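Local coordinates for protein endoglucanase A (Clostridium cellulolyticum, PDB 1EDG) that probably hydrolyses internal beta-1,4-glucosidic bonds of cellulose, as a glycoside hydrolase family 5 endoglucanase, at residues A[38-43]-A[120-125]; A[125-130]-A[135-140]; A[98-103]-A[153-158]. All blocks are in the same frame, centred on the assembly; numbering follows the deposited sequence.

How the interactions relate
From the N terminus, the loop after barrel strand 32-34 opens interaction 1, which closes when residues 120-125 leave strand 116-120; the second barrel strand, 77-80, lies between. Helix 97-111 opens interaction 3 before interaction 1 has closed, so the two cross, and they also touch: Phe39 CD1 packs 3.5 Å from Trp99 CH2. Interaction 2 follows interaction 1 in series, sharing Val125, and folds residues 125-130 back on the start of helix 138-155. Interaction 3 closes at the far end of that helix, so interaction 2 falls within its span. Interaction 1 thus joins two strand-end loops to each other, interaction 2 the second loop to the helix start, and interaction 3 helices 97-111 and 138-155.

Interaction 1 of 3, residues A[38-43]-A[120-125]; sequences TFDAFN and NTHHDV
Asp40 O is gripped by two donors, His123 ND1 across the contact at 3.2 Å and Ser83 OG. The bond to His123 is nearly straight, 163° at the hydrogen. The oxygen sits at the imidazole edge, near the ring plane, whereas the donor is tilted 33° out of the carbonyl plane. These loops follow strands 32-34 and 116-120, the first and third of the TIM barrel, on its C-terminal side, where the active sites of this fold lie. Ser83, in the loop after the intervening second strand, also accepts from His123 N, so the three successive loops are hydrogen-bonded together.

Beside this hydrogen bond the rings of Phe42 and His123 form an offset edge-to-face pair, with centroids 5.2 Å apart and planes at 71°. Phe42 presents its CD2-CE2 side: CE2 lies 3.5 Å from His123 ND1, and CD2 is equally close to His123 CB. His123 CG stands anti to its carbonyl carbon, a torsion that carries the ring across to the 38-43 loop. The edge of the ring is thus used for the hydrogen bond, while the phenyl edge comes in, offset, from one side of its plane.

Asp40 also meets His122, through CB, which approaches ND1 of that ring to 3.7 Å. The carboxylate turns back on its own loop, a type I turn from Thr38 to Ala41, where OD1 accepts from Thr38 N at 2.8 Å. Finally, on the side opposite Phe42, His122 ND1 lies over the centre of the other face of the His123 ring, 3.5 Å above its plane.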
ATOM      1  N   THR A  38       5.257 -11.246  -3.212  1.00 10.52           N
ATOM      2  CA  THR A  38       6.203 -11.455  -4.303  1.00 11.42           C
ATOM      3  C   THR A  38       7.598 -10.941  -3.926  1.00 11.93           C
ATOM      4  O   THR A  38       8.320 -11.625  -3.192  1.00 13.10           O
ATOM      5  CB  THR A  38       5.666 -10.804  -5.585  1.00 12.62           C
ATOM      6  OG1 THR A  38       4.329 -11.265  -5.793  1.00 14.74           O
ATOM      7  CG2 THR A  38       6.494 -11.183  -6.801  1.00 14.16           C
ATOM      8  N   PHE A  39       7.965  -9.731  -4.352  1.00  9.14           N
ATOM      9  CA  PHE A  39       9.281  -9.194  -4.009  1.00 11.03           C
ATOM     10  C   PHE A  39       9.418  -8.867  -2.516  1.00 10.74           C
ATOM     11  O   PHE A  39      10.520  -8.573  -2.036  1.00 11.20           O
ATOM     12  CB  PHE A  39       9.610  -7.978  -4.865  1.00 12.31           C
ATOM     13  CG  PHE A  39       9.783  -8.299  -6.323  1.00 15.25           C
ATOM     14  CD1 PHE A  39      10.881  -9.032  -6.761  1.00 17.01           C
ATOM     15  CD2 PHE A  39       8.848  -7.878  -7.261  1.00 16.86           C
ATOM     16  CE1 PHE A  39      11.052  -9.339  -8.111  1.00 17.89           C
ATOM     17  CE2 PHE A  39       9.009  -8.180  -8.615  1.00 18.73           C
ATOM     18  CZ  PHE A  39      10.115  -8.914  -9.040  1.00 18.82           C
ATOM     19  N   ASP A  40       8.296  -8.920  -1.797  1.00  9.95           N
ATOM     20  CA  ASP A  40       8.249  -8.670  -0.355  1.00 10.84           C
ATOM     21  C   ASP A  40       8.586  -9.903   0.496  1.00 11.63           C
ATOM     22  O   ASP A  40       8.718  -9.799   1.725  1.00 11.50           O
ATOM     23  CB  ASP A  40       6.892  -8.068   0.082  1.00 10.55           C
ATOM     24  CG  ASP A  40       5.686  -8.741  -0.573  1.00  9.52           C
ATOM     25  OD1 ASP A  40       5.634  -8.796  -1.812  1.00 10.57           O
ATOM     26  OD2 ASP A  40       4.760  -9.162   0.147  1.00 12.69           O
ATOM     27  N   ALA A  41       8.704 -11.065  -0.143  1.00 12.41           N
ATOM     28  CA  ALA A  41       9.041 -12.295   0.574  1.00 14.76           C
ATOM     29  C   ALA A  41      10.465 -12.151   1.128  1.00 16.10           C
ATOM     30  O   ALA A  41      11.359 -11.672   0.428  1.00 16.11           O
ATOM     31  CB  ALA A  41       8.954 -13.495  -0.362  1.00 14.26           C
ATOM     32  N   PHE A  42      10.671 -12.544   2.384  1.00 19.64           N
ATOM     33  CA  PHE A  42      11.995 -12.426   2.994  1.00 21.86           C
ATOM     34  C   PHE A  42      12.542 -13.726   3.579  1.00 24.79           C
ATOM     35  O   PHE A  42      13.578 -13.723   4.243  1.00 27.56           O
ATOM     36  CB  PHE A  42      12.013 -11.314   4.048  1.00 20.35           C
ATOM     37  CG  PHE A  42      11.049 -11.524   5.176  1.00 21.27           C
ATOM     38  CD1 PHE A  42      11.425 -12.239   6.307  1.00 23.13           C
ATOM     39  CD2 PHE A  42       9.765 -11.000   5.116  1.00 21.81           C
ATOM     40  CE1 PHE A  42      10.531 -12.423   7.359  1.00 23.36           C
ATOM     41  CE2 PHE A  42       8.873 -11.181   6.160  1.00 20.22           C
ATOM     42  CZ  PHE A  42       9.252 -11.893   7.281  1.00 22.36           C
ATOM     43  N   ASN A  43      11.838 -14.826   3.347  0.60 23.74           N
ATOM     44  CA  ASN A  43      12.265 -16.131   3.829  0.60 25.18           C
ATOM     45  C   ASN A  43      11.583 -17.200   2.989  0.60 26.04           C
ATOM     46  O   ASN A  43      10.817 -16.875   2.076  0.60 24.42           O
ATOM     47  CB  ASN A  43      11.959 -16.314   5.326  0.60 24.52           C
ATOM     48  CG  ASN A  43      10.474 -16.245   5.651  0.60 25.28           C
ATOM     49  OD1 ASN A  43       9.621 -16.605   4.840  0.60 24.97           O
ATOM     50  ND2 ASN A  43      10.162 -15.796   6.859  0.60 25.18           N
ATOM     51  N   ASN A 120       8.198   0.611  -2.879  1.00  9.64           N
ATOM     52  CA  ASN A 120       8.442   0.896  -1.462  1.00  8.81           C
ATOM     53  C   ASN A 120       9.537   0.017  -0.854  1.00 10.29           C
ATOM     54  O   ASN A 120      10.330  -0.592  -1.588  1.00  8.53           O
ATOM     55  CB  ASN A 120       7.133   0.682  -0.663  1.00  8.47           C
ATOM     56  CG  ASN A 120       6.830  -0.812  -0.351  1.00  9.06           C
ATOM     57  OD1 ASN A 120       7.610  -1.716  -0.661  1.00 10.14           O
ATOM     58  ND2 ASN A 120       5.711  -1.051   0.303  1.00  8.04           N
ATOM     59  N   THR A 121       9.670   0.104   0.473  1.00  9.66           N
ATOM     60  CA  THR A 121      10.526  -0.814   1.223  1.00  9.28           C
ATOM     61  C   THR A 121       9.395  -1.481   2.014  1.00  8.80           C
ATOM     62  O   THR A 121       8.455  -0.796   2.460  1.00 10.30           O
ATOM     63  CB  THR A 121      11.566  -0.158   2.186  1.00  8.79           C
ATOM     64  OG1 THR A 121      10.906   0.571   3.226  1.00  9.16           O
ATOM     65  CG2 THR A 121      12.525   0.719   1.419  1.00  8.11           C
ATOM     66  N   HIS A 122       9.429  -2.803   2.146  1.00  8.28           N
ATOM     67  CA  HIS A 122       8.351  -3.502   2.821  1.00  7.04           C
ATOM     68  C   HIS A 122       8.719  -4.137   4.156  1.00 10.18           C
ATOM     69  O   HIS A 122       8.773  -3.440   5.170  1.00 10.23           O
ATOM     70  CB  HIS A 122       7.717  -4.518   1.859  1.00  8.49           C
ATOM     71  CG  HIS A 122       6.239  -4.683   2.037  1.00  8.78           C
ATOM     72  ND1 HIS A 122       5.677  -5.758   2.695  1.00 12.63           N
ATOM     73  CD2 HIS A 122       5.204  -3.916   1.622  1.00  7.73           C
ATOM     74  CE1 HIS A 122       4.359  -5.647   2.673  1.00  8.48           C
ATOM     75  NE2 HIS A 122       4.050  -4.538   2.026  1.00 11.64           N
ATOM     76  N   HIS A 123       8.987  -5.443   4.170  1.00  9.64           N
ATOM     77  CA  HIS A 123       9.325  -6.136   5.417  1.00 11.55           C
ATOM     78  C   HIS A 123      10.804  -5.916   5.750  1.00 12.96           C
ATOM     79  O   HIS A 123      11.613  -6.852   5.729  1.00 13.29           O
ATOM     80  CB  HIS A 123       9.010  -7.634   5.307  1.00 11.42           C
ATOM     81  CG  HIS A 123       7.547  -7.942   5.168  1.00 13.11           C
ATOM     82  ND1 HIS A 123       7.058  -8.825   4.226  1.00 13.13           N
ATOM     83  CD2 HIS A 123       6.474  -7.521   5.879  1.00 11.68           C
ATOM     84  CE1 HIS A 123       5.749  -8.939   4.368  1.00 11.02           C
ATOM     85  NE2 HIS A 123       5.370  -8.158   5.364  1.00 15.40           N
ATOM     86  N   ASP A 124      11.152  -4.661   6.026  1.00 11.32           N
ATOM     87  CA  ASP A 124      12.526  -4.297   6.343  1.00 10.63           C
ATOM     88  C   ASP A 124      12.705  -3.767   7.764  1.00 10.92           C
ATOM     89  O   ASP A 124      13.698  -3.105   8.062  1.00 10.53           O
ATOM     90  CB  ASP A 124      13.061  -3.299   5.316  1.00 10.22           C
ATOM     91  CG  ASP A 124      13.353  -3.944   3.968  1.00 11.41           C
ATOM     92  OD1 ASP A 124      13.501  -5.186   3.920  1.00 11.48           O
ATOM     93  OD2 ASP A 124      13.465  -3.213   2.961  1.00  9.18           O
ATOM     94  N   VAL A 125      11.725  -4.031   8.624  1.00 11.45           N
ATOM     95  CA  VAL A 125      11.806  -3.618  10.022  1.00 13.91           C
ATOM     96  C   VAL A 125      12.566  -4.766  10.688  1.00 14.32           C
ATOM     97  O   VAL A 125      11.991  -5.826  10.952  1.00 14.27           O
ATOM     98  CB  VAL A 125      10.405  -3.483  10.680  1.00 14.08           C
ATOM     99  CG1 VAL A 125      10.542  -2.959  12.115  1.00 16.05           C
ATOM    100  CG2 VAL A 125       9.514  -2.559   9.865  1.00 14.47           C
TER

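Interaction 2 of 3, residues A[125-130]-A[135-140]; sequences VDKVKG and SQYMAS
Lys127 lays its aliphatic chain over one face of the Tyr137 ring, and this is the tight half of the contact. The evidence for a CH-pi interaction is geometric: Lys127 CG stands 4.0 Å from the ring centroid, 15° off the normal. Contact runs along the carbons from CB to CE: CB approaches Tyr137 CE1 to 3.8 Å, CD reaches Tyr137 OH at 3.6 Å, and Lys127 CE lies near Tyr137 CE2. Such a row of contacts is possible because the lysine is extended beyond CG, after a first torsion of -66° that sets CG anti to the carbonyl carbon. Its ammonium end has a further partner in Phe132, a cation-pi contact, so the residue is engaged with two aromatic rings.

The other half is loose and wet. Lys127 O and Ser140 OG are 4.4 Å apart, too far to bond directly, and a water fills the gap. It donates to Lys127 O at 2.8 Å and to Gly130 O at 2.9 Å, and accepts from Ser140 OG at 2.7 Å. No direct hydrogen bond crosses between the segments; this water makes the polar connection.

The 125-130 turn has its own internal support. Asp126 OD1 accepts from Lys129 N at 3.0 Å and 175°, an Asx motif, while Gly130 N bonds to Asp126 O.

In the fold, the contact turns the loop leaving strand 116-120 back against the beginning of helix 138-155, with Tyr137 at the N-cap position. Ser135 and Met138 in turn pack on helix 187-209, next around the barrel.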
ATOM      1  N   VAL A 125      11.725  -4.031   8.624  1.00 11.45           N
ATOM      2  CA  VAL A 125      11.806  -3.618  10.022  1.00 13.91           C
ATOM      3  C   VAL A 125      12.566  -4.766  10.688  1.00 14.32           C
ATOM      4  O   VAL A 125      11.991  -5.826  10.952  1.00 14.27           O
ATOM      5  CB  VAL A 125      10.405  -3.483  10.680  1.00 14.08           C
ATOM      6  CG1 VAL A 125      10.542  -2.959  12.115  1.00 16.05           C
ATOM      7  CG2 VAL A 125       9.514  -2.559   9.865  1.00 14.47           C
ATOM      8  N   ASP A 126      13.860  -4.559  10.914  1.00 13.81           N
ATOM      9  CA  ASP A 126      14.729  -5.568  11.502  1.00 14.58           C
ATOM     10  C   ASP A 126      15.899  -4.826  12.139  1.00 14.17           C
ATOM     11  O   ASP A 126      16.647  -4.136  11.448  1.00 14.26           O
ATOM     12  CB  ASP A 126      15.250  -6.484  10.389  1.00 16.80           C
ATOM     13  CG  ASP A 126      16.017  -7.679  10.920  1.00 21.61           C
ATOM     14  OD1 ASP A 126      17.121  -7.500  11.467  1.00 20.90           O
ATOM     15  OD2 ASP A 126      15.513  -8.811  10.787  1.00 25.24           O
ATOM     16  N   LYS A 127      16.092  -5.019  13.437  1.00 14.81           N
ATOM     17  CA  LYS A 127      17.157  -4.344  14.181  1.00 15.68           C
ATOM     18  C   LYS A 127      18.568  -4.506  13.621  1.00 15.05           C
ATOM     19  O   LYS A 127      19.362  -3.566  13.641  1.00 16.07           O
ATOM     20  CB  LYS A 127      17.131  -4.800  15.641  1.00 16.82           C
ATOM     21  CG  LYS A 127      15.883  -4.372  16.378  1.00 19.03           C
ATOM     22  CD  LYS A 127      15.765  -5.037  17.731  1.00 21.03           C
ATOM     23  CE  LYS A 127      14.522  -4.544  18.445  1.00 23.66           C
ATOM     24  NZ  LYS A 127      14.296  -5.227  19.744  1.00 26.81           N
ATOM     25  N   VAL A 128      18.872  -5.693  13.115  1.00 15.37           N
ATOM     26  CA  VAL A 128      20.197  -5.985  12.581  1.00 16.80           C
ATOM     27  C   VAL A 128      20.393  -5.662  11.107  1.00 16.35           C
ATOM     28  O   VAL A 128      21.349  -4.985  10.731  1.00 17.69           O
ATOM     29  CB  VAL A 128      20.551  -7.477  12.791  1.00 18.01           C
ATOM     30  CG1 VAL A 128      21.954  -7.765  12.281  1.00 19.17           C
ATOM     31  CG2 VAL A 128      20.415  -7.849  14.260  1.00 18.09           C
ATOM     32  N   LYS A 129      19.480  -6.155  10.279  1.00 16.95           N
ATOM     33  CA  LYS A 129      19.565  -5.987   8.835  1.00 16.98           C
ATOM     34  C   LYS A 129      18.869  -4.782   8.202  1.00 16.19           C
ATOM     35  O   LYS A 129      19.231  -4.387   7.096  1.00 16.44           O
ATOM     36  CB  LYS A 129      19.085  -7.270   8.156  1.00 18.98           C
ATOM     37  CG  LYS A 129      20.039  -8.450   8.308  1.00 23.23           C
ATOM     38  CD  LYS A 129      19.402  -9.738   7.803  1.00 26.67           C
ATOM     39  CE  LYS A 129      20.440 -10.818   7.534  1.00 28.84           C
ATOM     40  NZ  LYS A 129      21.364 -10.434   6.423  1.00 31.97           N
ATOM     41  N   GLY A 130      17.869  -4.219   8.874  1.00 14.43           N
ATOM     42  CA  GLY A 130      17.163  -3.079   8.310  1.00 15.13           C
ATOM     43  C   GLY A 130      17.050  -1.920   9.280  1.00 14.89           C
ATOM     44  O   GLY A 130      18.053  -1.496   9.857  1.00 15.05           O
ATOM     45  N   SER A 135      14.516   5.024  19.440  1.00 18.40           N
ATOM     46  CA  SER A 135      15.728   5.819  19.626  1.00 18.68           C
ATOM     47  C   SER A 135      17.044   5.052  19.692  1.00 16.98           C
ATOM     48  O   SER A 135      18.047   5.496  19.128  1.00 16.87           O
ATOM     49  CB  SER A 135      15.583   6.732  20.844  1.00 20.42           C
ATOM     50  OG  SER A 135      14.639   7.757  20.585  1.00 22.85           O
ATOM     51  N   GLN A 136      17.046   3.892  20.339  1.00 18.90           N
ATOM     52  CA  GLN A 136      18.280   3.119  20.438  1.00 22.07           C
ATOM     53  C   GLN A 136      18.800   2.685  19.070  1.00 21.34           C
ATOM     54  O   GLN A 136      20.009   2.516  18.879  1.00 19.93           O
ATOM     55  CB  GLN A 136      18.095   1.891  21.335  1.00 26.24           C
ATOM     56  CG  GLN A 136      19.408   1.151  21.603  1.00 33.60           C
ATOM     57  CD  GLN A 136      19.263   0.001  22.579  1.00 37.89           C
ATOM     58  OE1 GLN A 136      18.277  -0.740  22.552  1.00 40.91           O
ATOM     59  NE2 GLN A 136      20.254  -0.162  23.445  1.00 40.74           N
ATOM     60  N   TYR A 137      17.895   2.564  18.104  1.00 18.63           N
ATOM     61  CA  TYR A 137      18.276   2.130  16.769  1.00 17.47           C
ATOM     62  C   TYR A 137      18.275   3.197  15.682  1.00 17.33           C
ATOM     63  O   TYR A 137      18.370   2.869  14.499  1.00 15.70           O
ATOM     64  CB  TYR A 137      17.406   0.945  16.353  1.00 18.89           C
ATOM     65  CG  TYR A 137      17.618  -0.264  17.228  1.00 20.66           C
ATOM     66  CD1 TYR A 137      18.688  -1.131  17.001  1.00 21.85           C
ATOM     67  CD2 TYR A 137      16.777  -0.521  18.306  1.00 22.19           C
ATOM     68  CE1 TYR A 137      18.917  -2.220  17.830  1.00 23.31           C
ATOM     69  CE2 TYR A 137      16.997  -1.607  19.145  1.00 23.80           C
ATOM     70  CZ  TYR A 137      18.068  -2.451  18.902  1.00 25.29           C
ATOM     71  OH  TYR A 137      18.301  -3.517  19.743  1.00 29.47           O
ATOM     72  N   MET A 138      18.258   4.471  16.068  1.00 15.76           N
ATOM     73  CA  MET A 138      18.237   5.550  15.084  1.00 17.34           C
ATOM     74  C   MET A 138      19.448   5.628  14.167  1.00 16.70           C
ATOM     75  O   MET A 138      19.307   5.936  12.984  1.00 16.29           O
ATOM     76  CB  MET A 138      17.997   6.906  15.752  1.00 20.69           C
ATOM     77  CG  MET A 138      16.523   7.274  15.908  1.00 27.76           C
ATOM     78  SD  MET A 138      15.602   7.358  14.327  1.00 32.02           S
ATOM     79  CE  MET A 138      14.830   5.734  14.329  1.00 31.15           C
ATOM     80  N   ALA A 139      20.632   5.333  14.697  1.00 15.06           N
ATOM     81  CA  ALA A 139      21.861   5.389  13.910  1.00 15.50           C
ATOM     82  C   ALA A 139      21.824   4.457  12.703  1.00 14.34           C
ATOM     83  O   ALA A 139      22.037   4.890  11.570  1.00 15.55           O
ATOM     84  CB  ALA A 139      23.064   5.062  14.783  1.00 17.08           C
ATOM     85  N   SER A 140      21.562   3.179  12.946  1.00 12.70           N
ATOM     86  CA  SER A 140      21.505   2.206  11.866  1.00 13.24           C
ATOM     87  C   SER A 140      20.283   2.426  10.971  1.00 12.41           C
ATOM     88  O   SER A 140      20.368   2.280   9.746  1.00 12.98           O
ATOM     89  CB  SER A 140      21.511   0.784  12.431  1.00 12.71           C
ATOM     90  OG  SER A 140      20.609   0.664  13.517  1.00 14.00           O
TER
HETATM   91  O   HOH W   1      18.624  -0.998  12.662  1.00 14.24           O

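Interaction 3 of 3, residues A[98-103]-A[153-158]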
ATOM      1  N   VAL A  98      21.638  -7.755  -9.309  1.00 19.12           N
ATOM      2  CA  VAL A  98      20.806  -8.823  -9.858  1.00 19.42           C
ATOM      3  C   VAL A  98      19.364  -8.609  -9.411  1.00 18.39           C
ATOM      4  O   VAL A  98      18.436  -8.737 -10.207  1.00 18.97           O
ATOM      5  CB  VAL A  98      21.324 -10.232  -9.416  1.00 19.69           C
ATOM      6  CG1 VAL A  98      20.297 -11.316  -9.708  1.00 19.94           C
ATOM      7  CG2 VAL A  98      22.613 -10.554 -10.143  1.00 20.63           C
ATOM      8  N   TRP A  99      19.190  -8.254  -8.143  1.00 16.83           N
ATOM      9  CA  TRP A  99      17.863  -8.011  -7.591  1.00 16.38           C
ATOM     10  C   TRP A  99      17.282  -6.722  -8.166  1.00 16.05           C
ATOM     11  O   TRP A  99      16.118  -6.695  -8.579  1.00 15.52           O
ATOM     12  CB  TRP A  99      17.935  -7.916  -6.073  1.00 14.25           C
ATOM     13  CG  TRP A  99      16.614  -7.710  -5.408  1.00 14.32           C
ATOM     14  CD1 TRP A  99      16.176  -6.568  -4.799  1.00 14.38           C
ATOM     15  CD2 TRP A  99      15.578  -8.689  -5.215  1.00 14.29           C
ATOM     16  NE1 TRP A  99      14.946  -6.777  -4.229  1.00 13.17           N
ATOM     17  CE2 TRP A  99      14.551  -8.067  -4.468  1.00 13.15           C
ATOM     18  CE3 TRP A  99      15.421 -10.031  -5.592  1.00 14.28           C
ATOM     19  CZ2 TRP A  99      13.383  -8.741  -4.088  1.00 13.46           C
ATOM     20  CZ3 TRP A  99      14.255 -10.703  -5.211  1.00 13.36           C
ATOM     21  CH2 TRP A  99      13.255 -10.054  -4.467  1.00 14.12           C
ATOM     22  N   MET A 100      18.096  -5.668  -8.207  1.00 15.04           N
ATOM     23  CA  MET A 100      17.659  -4.375  -8.736  1.00 16.44           C
ATOM     24  C   MET A 100      17.195  -4.492 -10.190  1.00 17.63           C
ATOM     25  O   MET A 100      16.163  -3.927 -10.567  1.00 15.80           O
ATOM     26  CB  MET A 100      18.778  -3.333  -8.630  1.00 16.49           C
ATOM     27  CG  MET A 100      18.340  -1.914  -8.977  1.00 17.69           C
ATOM     28  SD  MET A 100      17.153  -1.201  -7.792  1.00 18.88           S
ATOM     29  CE  MET A 100      18.264  -0.326  -6.709  1.00 20.79           C
ATOM     30  N   ASN A 101      17.944  -5.239 -10.996  1.00 16.24           N
ATOM     31  CA  ASN A 101      17.597  -5.430 -12.407  1.00 18.08           C
ATOM     32  C   ASN A 101      16.236  -6.089 -12.585  1.00 15.80           C
ATOM     33  O   ASN A 101      15.448  -5.667 -13.432  1.00 17.94           O
ATOM     34  CB  ASN A 101      18.664  -6.259 -13.129  1.00 19.55           C
ATOM     35  CG  ASN A 101      19.966  -5.509 -13.305  1.00 22.68           C
ATOM     36  OD1 ASN A 101      20.015  -4.281 -13.191  1.00 24.12           O
ATOM     37  ND2 ASN A 101      21.039  -6.244 -13.573  1.00 24.96           N
ATOM     38  N   ARG A 102      15.962  -7.115 -11.787  1.00 14.30           N
ATOM     39  CA  ARG A 102      14.695  -7.826 -11.866  1.00 14.54           C
ATOM     40  C   ARG A 102      13.530  -6.929 -11.429  1.00 15.83           C
ATOM     41  O   ARG A 102      12.476  -6.913 -12.072  1.00 14.91           O
ATOM     42  CB  ARG A 102      14.750  -9.110 -11.037  1.00 13.05           C
ATOM     43  CG  ARG A 102      13.453  -9.914 -11.024  1.00 14.85           C
ATOM     44  CD  ARG A 102      12.957 -10.265 -12.432  1.00 13.10           C
ATOM     45  NE  ARG A 102      11.643 -10.902 -12.372  1.00 13.87           N
ATOM     46  CZ  ARG A 102      10.738 -10.872 -13.349  1.00 13.64           C
ATOM     47  NH1 ARG A 102      10.985 -10.244 -14.490  1.00 15.02           N
ATOM     48  NH2 ARG A 102       9.559 -11.442 -13.164  1.00 15.00           N
ATOM     49  N   VAL A 103      13.726  -6.169 -10.353  1.00 15.25           N
ATOM     50  CA  VAL A 103      12.686  -5.260  -9.874  1.00 14.22           C
ATOM     51  C   VAL A 103      12.342  -4.260 -10.980  1.00 13.42           C
ATOM     52  O   VAL A 103      11.163  -4.025 -11.272  1.00 15.72           O
ATOM     53  CB  VAL A 103      13.136  -4.499  -8.595  1.00 13.90           C
ATOM     54  CG1 VAL A 103      12.107  -3.418  -8.219  1.00 13.35           C
ATOM     55  CG2 VAL A 103      13.292  -5.480  -7.439  1.00 13.84           C
ATOM     56  N   ALA A 153      16.649   5.835  -5.839  1.00  9.57           N
ATOM     57  CA  ALA A 153      16.473   7.103  -6.534  1.00 10.71           C
ATOM     58  C   ALA A 153      17.410   7.224  -7.742  1.00 12.04           C
ATOM     59  O   ALA A 153      17.009   7.691  -8.808  1.00 12.58           O
ATOM     60  CB  ALA A 153      16.697   8.264  -5.572  1.00 11.14           C
ATOM     61  N   ALA A 154      18.658   6.790  -7.586  1.00 12.73           N
ATOM     62  CA  ALA A 154      19.620   6.875  -8.679  1.00 13.71           C
ATOM     63  C   ALA A 154      19.248   5.954  -9.838  1.00 13.16           C
ATOM     64  O   ALA A 154      19.355   6.341 -10.997  1.00 16.47           O
ATOM     65  CB  ALA A 154      21.026   6.556  -8.183  1.00 14.45           C
ATOM     66  N   ARG A 155      18.802   4.744  -9.525  1.00 12.47           N
ATOM     67  CA  ARG A 155      18.434   3.788 -10.562  1.00 13.55           C
ATOM     68  C   ARG A 155      17.221   4.233 -11.374  1.00 14.90           C
ATOM     69  O   ARG A 155      17.214   4.096 -12.597  1.00 15.13           O
ATOM     70  CB  ARG A 155      18.186   2.396  -9.962  1.00 14.66           C
ATOM     71  CG  ARG A 155      17.668   1.355 -10.959  1.00 16.41           C
ATOM     72  CD  ARG A 155      18.659   1.087 -12.099  1.00 19.28           C
ATOM     73  NE  ARG A 155      19.794   0.275 -11.667  1.00 22.49           N
ATOM     74  CZ  ARG A 155      19.912  -1.033 -11.892  1.00 24.41           C
ATOM     75  NH1 ARG A 155      18.964  -1.694 -12.551  1.00 24.47           N
ATOM     76  NH2 ARG A 155      20.976  -1.685 -11.440  1.00 25.71           N
ATOM     77  N   PHE A 156      16.212   4.782 -10.701  1.00 12.71           N
ATOM     78  CA  PHE A 156      14.994   5.214 -11.379  1.00 13.98           C
ATOM     79  C   PHE A 156      14.897   6.715 -11.636  1.00 14.08           C
ATOM     80  O   PHE A 156      13.802   7.238 -11.860  1.00 14.42           O
ATOM     81  CB  PHE A 156      13.776   4.737 -10.591  1.00 13.49           C
ATOM     82  CG  PHE A 156      13.662   3.241 -10.503  1.00 13.50           C
ATOM     83  CD1 PHE A 156      12.991   2.521 -11.493  1.00 14.11           C
ATOM     84  CD2 PHE A 156      14.228   2.548  -9.435  1.00 13.21           C
ATOM     85  CE1 PHE A 156      12.884   1.134 -11.420  1.00 14.90           C
ATOM     86  CE2 PHE A 156      14.128   1.163  -9.351  1.00 14.13           C
ATOM     87  CZ  PHE A 156      13.454   0.452 -10.344  1.00 14.76           C
ATOM     88  N   ALA A 157      16.048   7.376 -11.701  1.00 13.19           N
ATOM     89  CA  ALA A 157      16.128   8.820 -11.915  1.00 15.35           C
ATOM     90  C   ALA A 157      15.397   9.366 -13.146  1.00 16.98           C
ATOM     91  O   ALA A 157      14.895  10.489 -13.122  1.00 17.39           O
ATOM     92  CB  ALA A 157      17.591   9.250 -11.955  1.00 14.76           C
ATOM     93  N   ASN A 158      15.344   8.577 -14.214  1.00 18.17           N
ATOM     94  CA  ASN A 158      14.709   9.006 -15.458  1.00 18.57           C
ATOM     95  C   ASN A 158      13.206   8.768 -15.578  1.00 19.27           C
ATOM     96  O   ASN A 158      12.600   9.159 -16.574  1.00 21.66           O
ATOM     97  CB  ASN A 158      15.422   8.376 -16.658  1.00 20.57           C
ATOM     98  CG  ASN A 158      16.871   8.811 -16.771  1.00 22.26           C
ATOM     99  OD1 ASN A 158      17.197   9.984 -16.588  1.00 24.00           O
ATOM    100  ND2 ASN A 158      17.749   7.867 -17.072  1.00 24.21           N
TER
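Arg155 NH1 donates to Asn101 OD1 at 2.9 Å with an angle of 155° at the hydrogen, and it does so in the carbonyl plane of the amide. NH2 adds a weak bond to the same oxygen, 3.3 Å away, so one amide oxygen sits at the outer edge of the guanidinium between its two terminal nitrogens. The amide and guanidinium planes are turned 39° from each other. NH1 is also bonded to Gln104 OE1, one turn further along helix 97-111, and a long, weak ion pair joins NH2 to Asp97.

One face of the guanidinium is occupied by Met100, whose CG lies over its centre, 3.4 Å from Arg155 CZ. The arginine bends at its second and third torsions (chi2 62°), and the two side chains run past each other in opposite directions.

Deeper in, Met100 SD meets Phe156 CE2 at 4.1 Å, an oblique Met-aromatic contact, and Arg155 CG lies over one face of the Phe156 ring, offset toward its rim. Val103 and Phe156 both touch Leu119 of strand 116-120, so helix 97-111 and the residue after helix 138-155 meet over a barrel strand.

The chemistry is divided by direction: the guanidinium directs edge N-H groups to side-chain oxygens of helix 97-111, while its flat face packs on the Met100 CG methylene. The edge bonds to Asn101 and Gln104 probably fix its rotation, holding that face against Met100.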